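Local coordinates for protein latency-associated nuclear antigen (Murid herpesvirus 4, PDB 4BLG) that probably binds DNA through its C-terminal domain, the part of this viral latency protein described here, which pairs with a second copy of itself, at residues A[40-45]-A[85-90]. Sequence-based numbering, arbitrary orientation.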
loop_
_atom_site.group_PDB
_atom_site.type_symbol
_atom_site.label_atom_id
_atom_site.label_comp_id
_atom_site.label_asym_id
_atom_site.label_seq_id
_atom_site.Cartn_x
_atom_site.Cartn_y
_atom_site.Cartn_z
ATOM N N ALA A 40 6.653 -0.452 6.133
ATOM C CA ALA A 40 6.208 0.824 5.625
ATOM C C ALA A 40 5.270 1.452 6.632
ATOM O O ALA A 40 4.833 0.807 7.584
ATOM C CB ALA A 40 5.510 0.653 4.293
ATOM N N VAL A 41 4.981 2.727 6.431
ATOM C CA VAL A 41 3.887 3.350 7.138
ATOM C C VAL A 41 2.882 3.803 6.099
ATOM O O VAL A 41 3.228 4.493 5.135
ATOM C CB VAL A 41 4.341 4.554 7.981
ATOM C CG1 VAL A 41 3.167 5.096 8.791
ATOM C CG2 VAL A 41 5.488 4.159 8.906
ATOM N N MET A 42 1.640 3.381 6.268
ATOM C CA MET A 42 0.554 3.943 5.490
ATOM C C MET A 42 0.069 5.205 6.181
ATOM O O MET A 42 -0.411 5.155 7.315
ATOM C CB MET A 42 -0.600 2.946 5.366
ATOM C CG MET A 42 -1.765 3.485 4.532
ATOM S SD MET A 42 -3.119 2.312 4.364
ATOM C CE MET A 42 -2.442 1.219 3.111
ATOM N N PHE A 43 0.210 6.336 5.496
ATOM C CA PHE A 43 -0.354 7.583 5.980
ATOM C C PHE A 43 -1.625 7.836 5.193
ATOM O O PHE A 43 -1.601 7.808 3.974
ATOM C CB PHE A 43 0.617 8.754 5.791
ATOM C CG PHE A 43 1.847 8.663 6.635
ATOM C CD1 PHE A 43 1.795 8.941 7.999
ATOM C CD2 PHE A 43 3.066 8.323 6.067
ATOM C CE1 PHE A 43 2.937 8.857 8.784
ATOM C CE2 PHE A 43 4.205 8.238 6.838
ATOM C CZ PHE A 43 4.145 8.503 8.202
ATOM N N SER A 44 -2.726 8.090 5.893
ATOM C CA SER A 44 -4.018 8.243 5.257
ATOM C C SER A 44 -4.765 9.465 5.775
ATOM O O SER A 44 -4.482 9.981 6.856
ATOM C CB SER A 44 -4.854 6.988 5.487
ATOM O OG SER A 44 -5.026 6.743 6.869
ATOM N N SER A 45 -5.735 9.915 4.989
ATOM C CA SER A 45 -6.458 11.132 5.295
ATOM C C SER A 45 -7.502 11.383 4.219
ATOM O O SER A 45 -7.323 10.976 3.083
ATOM C CB SER A 45 -5.480 12.302 5.345
ATOM O OG SER A 45 -6.158 13.528 5.212
ATOM N N TYR A 85 -4.460 7.726 0.667
ATOM C CA TYR A 85 -3.334 7.142 1.388
ATOM C C TYR A 85 -2.068 7.221 0.570
ATOM O O TYR A 85 -2.103 7.463 -0.621
ATOM C CB TYR A 85 -3.596 5.672 1.728
ATOM C CG TYR A 85 -3.279 4.721 0.589
ATOM C CD1 TYR A 85 -4.238 4.401 -0.366
ATOM C CD2 TYR A 85 -2.020 4.138 0.473
ATOM C CE1 TYR A 85 -3.948 3.527 -1.412
ATOM C CE2 TYR A 85 -1.725 3.264 -0.562
ATOM C CZ TYR A 85 -2.690 2.964 -1.502
ATOM O OH TYR A 85 -2.392 2.094 -2.530
ATOM N N LEU A 86 -0.942 7.013 1.235
ATOM C CA LEU A 86 0.305 6.732 0.552
ATOM C C LEU A 86 1.096 5.816 1.458
ATOM O O LEU A 86 0.795 5.690 2.639
ATOM C CB LEU A 86 1.091 8.007 0.233
ATOM C CG LEU A 86 1.578 8.900 1.381
ATOM C CD1 LEU A 86 2.707 8.266 2.169
ATOM C CD2 LEU A 86 2.037 10.229 0.812
ATOM N N LEU A 87 2.091 5.163 0.878
ATOM C CA LEU A 87 2.955 4.249 1.597
ATOM C C LEU A 87 4.360 4.808 1.611
ATOM O O LEU A 87 4.849 5.277 0.589
ATOM C CB LEU A 87 2.971 2.886 0.903
ATOM C CG LEU A 87 1.692 2.062 1.013
ATOM C CD1 LEU A 87 1.815 0.808 0.164
ATOM C CD2 LEU A 87 1.428 1.709 2.461
ATOM N N SER A 88 5.002 4.752 2.770
ATOM C CA SER A 88 6.376 5.203 2.907
ATOM C C SER A 88 7.160 3.997 3.336
ATOM O O SER A 88 7.002 3.524 4.457
ATOM C CB SER A 88 6.502 6.310 3.961
ATOM O OG SER A 88 5.666 7.413 3.666
ATOM N N PHE A 89 7.995 3.491 2.435
ATOM C CA PHE A 89 8.731 2.259 2.683
ATOM C C PHE A 89 10.034 2.524 3.427
ATOM O O PHE A 89 10.729 3.500 3.144
ATOM C CB PHE A 89 9.023 1.553 1.360
ATOM C CG PHE A 89 7.790 1.205 0.582
ATOM C CD1 PHE A 89 7.086 0.044 0.858
ATOM C CD2 PHE A 89 7.331 2.038 -0.422
ATOM C CE1 PHE A 89 5.937 -0.276 0.146
ATOM C CE2 PHE A 89 6.187 1.725 -1.135
ATOM C CZ PHE A 89 5.492 0.562 -0.854
ATOM N N VAL A 90 10.350 1.636 4.370
ATOM C CA VAL A 90 11.568 1.712 5.168
ATOM C C VAL A 90 12.121 0.315 5.394
ATOM O O VAL A 90 11.447 -0.695 5.125
ATOM C CB VAL A 90 11.314 2.331 6.554
ATOM C CG1 VAL A 90 10.909 3.787 6.433
ATOM C CG2 VAL A 90 10.257 1.534 7.302
#
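Val41 and Ser88 form one hydrogen-bonded antiparallel pair, and Phe43 and Leu86 form the next. Val41 N donates to Ser88 O (2.9 Å), and Ser88 N returns a bond to Val41 O. Phe43 and Leu86 exchange the same two bonds, so four backbone bonds join the strands. The strand directions differ by 162°.

Packing is close around Phe43 and at Ala40, whose CB lies 3.2 Å from Ser88 O and also touches Phe89 CD1. The Phe43 ring edge meets Leu86 CD1, 3.9 Å from Phe43 CD2, and Ser88 OG, 3.6 Å from Phe43 CE2. Val41 CG1 lies over one face of the ring, offset toward the rim. Ser88 OG is satisfied by a hydrogen bond to Ser65 OG.

On the opposite face of the sheet, Met42 CB touches Leu87 CD2 at 3.8 Å. The Met42 chain bends at chi3 (-78°), and CE lies 4.0 Å from Tyr85 CD2. The sulfur sits obliquely to the Tyr85 ring in a Met-aromatic contact. The Ser44 end is looser, with Ser44 CB 4.2 Å from Tyr85 CB, but it is still buried and does not face solvent.

This pairing joins the two central strands of the antiparallel sheet in the LANA DNA-binding domain, between strands 64-70 and 115-122. Helices 48-57 and 93-110 cover the Phe43 face. The Met42 face meets the second subunit, where Tyr85 OH hydrogen-bonds Tyr85 OH of that chain.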